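VP1 (Polyomavirus HPyV6, PDB 4PCG) forms the pentameric building block of the viral capsid and, as the major coat protein, is linked to attachment to host-cell receptors. Local coordinates at residues I93-L98 with A259-F264; G115-F120 with T199-S204. All blocks are in the same frame, centred on the assembly; numbering follows the deposited sequence. Where two conformers were deposited one is given.

Contact 1 of 2, residues I93-L98 with A259-F264; sequences IFTPQL and AAFGRF
Ile93-Leu98 and Ala259-Phe264 meet in a buried backbone-and-aromatic contact where strand 79-93 runs out into a loop beside the irregular part of strand 256-274. Two backbone hydrogen bonds define the junction: Ile93 N donates to Gly262 O at 3.0 Å, and Phe261 N to Ile93 O at 2.9 Å, the latter bent to 139° at the hydrogen. The two chains run in roughly opposite directions here. Past the junction, the Phe261 ring lies along the departing loop. Phe94 CD1 sits 4.1 Å above the centre of one face of the Phe261 ring, the two ring planes inclined at 46°, an oblique pair. Strands 79-93 and 256-274 pair in the jelly-roll sheet of the polyomavirus coat protein, and at this point they part. Thr95 approaches the ring from its rim: OG1, between backbone N and carbonyl carbon, comes 3.3 Å from Phe261 CE2, while CG2 lies in the ring plane. Gln97, bent at chi2, meets the ring tip to tip, its amide 85° from the ring plane. Gln97 NE2 donates to Thr95 O at 2.9 Å and its OE1 bonds Ser100, fixing the amide's rotation. A neighbouring subunit packs Ile174 on Thr95 and Ser156 on Phe261.

Contact 2 of 2, residues G115-F120 with T199-S204; sequences GSQMYF and TPPVVS
The Gln117 amide enters across Pro201, the two side chains crossing at about a right angle, with OE1 3.4 Å from Pro201 CA. CG lies anti to the carbonyl carbon and the chain bends at chi2, which turns the amide back toward its own segment as well as across. Gln117 NE2 accordingly donates to Gly115 O at 2.9 Å, with that oxygen near the amide plane, and makes a weak bond to Pro200 O at 3.2 Å. On the other end of the amide, Gln117 OE1 accepts from Tyr119 OH at 2.7 Å, the donor standing 41° out of the carbonyl plane, and also accepts a hydrogen bond from a water that in turn accepts weakly from Val202 N. Tyr119 likewise crosses Pro201, placing OH 3.3 Å from Pro201 CB, while its CE1 comes 4.3 Å from Val203 CG2. The backbones meet where Gly115 N donates to Thr199 O at 2.8 Å, almost straight at 175°. From there strands 117-120 and 202-204 diverge, 22° from parallel with axes 10.1 Å apart, so side chains bridge the gap. Strand 117-124 pairs with 187-194 and 227-239, whereas Val202-Ser204 extend an antiparallel sheet from a neighbouring subunit.

Overall arrangement
Contacts 1 and 2 have centres about 11 Å apart, on the same side of the chain's centre, and both reach the branched antiparallel sheet of the jelly-roll. In sequence they are nested: 93-98 comes first, then 115-120 and 199-204, and 259-264 closes the outer loop. They touch directly where Arg263 NE lies 3.6 Å from Phe120 O. Strand 227-239 joins them further, pairing with both 117-124 and 256-274, and its Asp234 forms a salt bridge with Arg263 and a weak hydrogen bond with Phe120 N. Since both contacts also meet a second subunit, this region of the fold contributes to the interfaces of the pentamer.

Contact 1 of 2, residues I93-L98 with A259-F264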
loop_
_atom_site.group_PDB
_atom_site.type_symbol
_atom_site.label_atom_id
_atom_site.label_comp_id
_atom_site.label_asym_id
_atom_site.label_seq_id
_atom_site.Cartn_x
_atom_site.Cartn_y
_atom_site.Cartn_z
ATOM N N ILE B 93 20.730 -3.449 -4.982
ATOM C CA ILE B 93 21.522 -4.337 -4.152
ATOM C C ILE B 93 21.638 -3.725 -2.760
ATOM O O ILE B 93 22.202 -2.649 -2.598
ATOM C CB ILE B 93 22.940 -4.553 -4.734
ATOM C CG1 ILE B 93 22.827 -5.120 -6.144
ATOM C CG2 ILE B 93 23.749 -5.491 -3.878
ATOM C CD1 ILE B 93 24.120 -5.090 -6.905
ATOM N N PHE B 94 21.101 -4.422 -1.764
ATOM C CA PHE B 94 21.074 -3.890 -0.393
ATOM C C PHE B 94 20.932 -5.044 0.578
ATOM O O PHE B 94 20.604 -6.156 0.159
ATOM C CB PHE B 94 19.928 -2.882 -0.232
ATOM C CG PHE B 94 20.055 -2.001 0.986
ATOM C CD1 PHE B 94 21.206 -1.253 1.193
ATOM C CD2 PHE B 94 19.038 -1.936 1.911
ATOM C CE1 PHE B 94 21.331 -0.441 2.308
ATOM C CE2 PHE B 94 19.155 -1.115 3.021
ATOM C CZ PHE B 94 20.312 -0.387 3.217
ATOM N N THR B 95 21.193 -4.773 1.868
ATOM C CA THR B 95 20.989 -5.706 2.963
ATOM C C THR B 95 20.275 -4.957 4.109
ATOM O O THR B 95 20.389 -3.737 4.207
ATOM C CB THR B 95 22.340 -6.186 3.525
ATOM O OG1 THR B 95 23.105 -5.033 3.890
ATOM C CG2 THR B 95 23.097 -7.007 2.479
ATOM N N PRO B 96 19.538 -5.668 4.967
ATOM C CA PRO B 96 18.911 -5.000 6.103
ATOM C C PRO B 96 19.946 -4.415 7.050
ATOM O O PRO B 96 20.959 -5.051 7.316
ATOM C CB PRO B 96 18.110 -6.113 6.781
ATOM C CG PRO B 96 18.763 -7.372 6.313
ATOM C CD PRO B 96 19.247 -7.110 4.950
ATOM N N GLN B 97 19.682 -3.190 7.516
ATOM C CA GLN B 97 20.537 -2.503 8.447
ATOM C C GLN B 97 19.874 -2.514 9.827
ATOM O O GLN B 97 18.748 -2.050 9.987
ATOM C CB GLN B 97 20.772 -1.059 7.979
ATOM C CG GLN B 97 21.299 -0.939 6.566
ATOM C CD GLN B 97 22.658 -1.577 6.393
ATOM O OE1 GLN B 97 23.633 -1.172 7.037
ATOM N NE2 GLN B 97 22.745 -2.574 5.511
ATOM N N LEU B 98 20.553 -3.097 10.804
ATOM C CA LEU B 98 20.081 -3.068 12.188
ATOM C C LEU B 98 21.094 -2.237 12.979
ATOM O O LEU B 98 21.097 -1.006 12.852
ATOM C CB LEU B 98 19.889 -4.473 12.760
ATOM C CG LEU B 98 18.532 -5.120 12.476
ATOM C CD1 LEU B 98 18.304 -5.259 10.972
ATOM C CD2 LEU B 98 18.446 -6.465 13.181
ATOM N N ALA B 259 22.651 5.136 1.015
ATOM C CA ALA B 259 22.279 4.754 -0.337
ATOM C C ALA B 259 22.306 3.225 -0.461
ATOM O O ALA B 259 22.864 2.524 0.379
ATOM C CB ALA B 259 23.248 5.398 -1.345
ATOM N N ALA B 260 21.703 2.712 -1.525
ATOM C CA ALA B 260 21.862 1.312 -1.868
ATOM C C ALA B 260 23.326 1.017 -2.209
ATOM O O ALA B 260 24.130 1.924 -2.530
ATOM C CB ALA B 260 20.931 0.944 -3.038
ATOM N N PHE B 261 23.713 -0.245 -2.130
ATOM C CA PHE B 261 25.103 -0.609 -2.456
ATOM C C PHE B 261 25.398 -0.550 -3.953
ATOM O O PHE B 261 26.542 -0.460 -4.370
ATOM C CB PHE B 261 25.458 -1.995 -1.935
ATOM C CG PHE B 261 25.289 -2.162 -0.453
ATOM C CD1 PHE B 261 25.704 -1.172 0.435
ATOM C CD2 PHE B 261 24.774 -3.319 0.059
ATOM C CE1 PHE B 261 25.573 -1.343 1.802
ATOM C CE2 PHE B 261 24.635 -3.515 1.429
ATOM C CZ PHE B 261 25.032 -2.521 2.314
ATOM N N GLY B 262 24.347 -0.582 -4.755
ATOM C CA GLY B 262 24.501 -0.530 -6.195
ATOM C C GLY B 262 23.163 -0.698 -6.866
ATOM O O GLY B 262 22.200 -1.226 -6.255
ATOM N N ARG B 263 23.055 -0.227 -8.108
ATOM C CA ARG B 263 21.898 -0.580 -8.931
ATOM C C ARG B 263 22.389 -1.336 -10.156
ATOM O O ARG B 263 23.197 -0.813 -10.943
ATOM C CB ARG B 263 21.099 0.653 -9.378
ATOM C CG ARG B 263 19.971 0.310 -10.350
ATOM C CD ARG B 263 19.118 1.508 -10.715
ATOM N NE ARG B 263 18.168 1.914 -9.657
ATOM C CZ ARG B 263 16.981 1.358 -9.462
ATOM N NH1 ARG B 263 16.567 0.325 -10.218
ATOM N NH2 ARG B 263 16.189 1.808 -8.500
ATOM N N PHE B 264 21.921 -2.580 -10.278
ATOM C CA PHE B 264 22.226 -3.437 -11.403
ATOM C C PHE B 264 21.365 -3.057 -12.593
ATOM O O PHE B 264 20.177 -2.790 -12.420
ATOM C CB PHE B 264 21.963 -4.899 -11.017
ATOM C CG PHE B 264 22.159 -5.883 -12.126
ATOM C CD1 PHE B 264 23.433 -6.235 -12.549
ATOM C CD2 PHE B 264 21.063 -6.509 -12.730
ATOM C CE1 PHE B 264 23.628 -7.153 -13.571
ATOM C CE2 PHE B 264 21.253 -7.437 -13.740
ATOM C CZ PHE B 264 22.529 -7.771 -14.153
#

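Contact 2 of 2, residues G115-F120 with T199-S204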
loop_
_atom_site.group_PDB
_atom_site.type_symbol
_atom_site.label_atom_id
_atom_site.label_comp_id
_atom_site.label_asym_id
_atom_site.label_seq_id
_atom_site.Cartn_x
_atom_site.Cartn_y
_atom_site.Cartn_z
ATOM N N GLY B 115 13.927 7.452 6.816
ATOM C CA GLY B 115 13.930 8.851 6.410
ATOM C C GLY B 115 13.437 9.009 4.992
ATOM O O GLY B 115 12.817 8.081 4.414
ATOM N N SER B 116 13.706 10.185 4.432
ATOM C CA SER B 116 13.280 10.487 3.068
ATOM C C SER B 116 14.085 9.694 2.052
ATOM O O SER B 116 15.252 9.401 2.264
ATOM C CB SER B 116 13.348 11.999 2.795
ATOM O OG SER B 116 12.316 12.641 3.533
ATOM N N GLN B 117 13.453 9.346 0.928
ATOM C CA GLN B 117 14.016 8.391 -0.016
ATOM C C GLN B 117 13.850 8.858 -1.451
ATOM O O GLN B 117 12.981 9.658 -1.754
ATOM C CB GLN B 117 13.307 7.042 0.113
ATOM C CG GLN B 117 13.354 6.413 1.506
ATOM C CD GLN B 117 12.127 5.619 1.856
ATOM O OE1 GLN B 117 11.593 4.877 1.035
ATOM N NE2 GLN B 117 11.693 5.728 3.086
ATOM N N MET B 118 14.685 8.320 -2.314
ATOM C CA MET B 118 14.510 8.470 -3.759
ATOM C C MET B 118 15.029 7.236 -4.447
ATOM O O MET B 118 16.148 6.820 -4.185
ATOM C CB MET B 118 15.238 9.698 -4.290
ATOM C CG MET B 118 15.155 9.832 -5.802
ATOM S SD MET B 118 15.787 11.415 -6.353
ATOM C CE MET B 118 15.927 11.150 -8.123
ATOM N N TYR B 119 14.226 6.676 -5.355
ATOM C CA TYR B 119 14.616 5.509 -6.143
ATOM C C TYR B 119 14.470 5.952 -7.609
ATOM O O TYR B 119 13.412 6.402 -7.985
ATOM C CB TYR B 119 13.661 4.344 -5.888
ATOM C CG TYR B 119 13.478 4.017 -4.410
ATOM C CD1 TYR B 119 14.313 3.113 -3.797
ATOM C CD2 TYR B 119 12.503 4.629 -3.644
ATOM C CE1 TYR B 119 14.181 2.813 -2.453
ATOM C CE2 TYR B 119 12.364 4.327 -2.291
ATOM C CZ TYR B 119 13.209 3.419 -1.702
ATOM O OH TYR B 119 13.107 3.096 -0.348
ATOM N N PHE B 120 15.522 5.846 -8.399
ATOM C CA PHE B 120 15.508 6.415 -9.740
ATOM C C PHE B 120 16.423 5.646 -10.664
ATOM O O PHE B 120 17.572 5.367 -10.321
ATOM C CB PHE B 120 15.935 7.908 -9.686
ATOM C CG PHE B 120 15.989 8.574 -11.038
ATOM C CD1 PHE B 120 17.130 8.506 -11.820
ATOM C CD2 PHE B 120 14.867 9.194 -11.552
ATOM C CE1 PHE B 120 17.133 9.057 -13.121
ATOM C CE2 PHE B 120 14.875 9.768 -12.799
ATOM C CZ PHE B 120 16.016 9.702 -13.587
ATOM N N THR B 199 10.727 7.822 7.688
ATOM C CA THR B 199 9.932 6.863 6.912
ATOM C C THR B 199 10.725 5.603 6.585
ATOM O O THR B 199 11.850 5.683 6.144
ATOM C CB THR B 199 9.443 7.518 5.615
ATOM O OG1 THR B 199 8.938 8.810 5.948
ATOM C CG2 THR B 199 8.336 6.695 4.922
ATOM N N PRO B 200 10.147 4.431 6.852
ATOM C CA PRO B 200 10.865 3.190 6.488
ATOM C C PRO B 200 11.016 3.028 4.981
ATOM O O PRO B 200 10.065 3.237 4.272
ATOM C CB PRO B 200 9.975 2.096 7.065
ATOM C CG PRO B 200 9.172 2.756 8.121
ATOM C CD PRO B 200 8.924 4.151 7.601
ATOM N N PRO B 201 12.208 2.676 4.496
ATOM C CA PRO B 201 12.303 2.278 3.098
ATOM C C PRO B 201 11.816 0.849 2.858
ATOM O O PRO B 201 11.787 0.032 3.768
ATOM C CB PRO B 201 13.795 2.380 2.794
ATOM C CG PRO B 201 14.425 2.098 4.132
ATOM C CD PRO B 201 13.524 2.717 5.147
ATOM N N VAL B 202 11.401 0.586 1.616
ATOM C CA VAL B 202 10.997 -0.750 1.186
ATOM C C VAL B 202 11.746 -0.978 -0.113
ATOM O O VAL B 202 11.626 -0.178 -1.052
ATOM C CB VAL B 202 9.484 -0.890 0.960
ATOM C CG1 VAL B 202 9.141 -2.325 0.484
ATOM C CG2 VAL B 202 8.739 -0.569 2.218
ATOM N N VAL B 203 12.601 -1.994 -0.134
ATOM C CA VAL B 203 13.391 -2.354 -1.320
ATOM C C VAL B 203 13.000 -3.767 -1.754
ATOM O O VAL B 203 13.233 -4.712 -1.010
ATOM C CB VAL B 203 14.899 -2.300 -1.003
ATOM C CG1 VAL B 203 15.748 -2.838 -2.159
ATOM C CG2 VAL B 203 15.339 -0.874 -0.668
ATOM N N SER B 204 12.395 -3.921 -2.937
ATOM C CA SER B 204 12.089 -5.228 -3.459
ATOM C C SER B 204 13.087 -5.528 -4.574
ATOM O O SER B 204 13.480 -4.613 -5.303
ATOM C CB SER B 204 10.651 -5.254 -3.992
ATOM O OG SER B 204 9.716 -5.089 -2.937
HETATM O O HOH W 1 9.668 3.069 0.398
#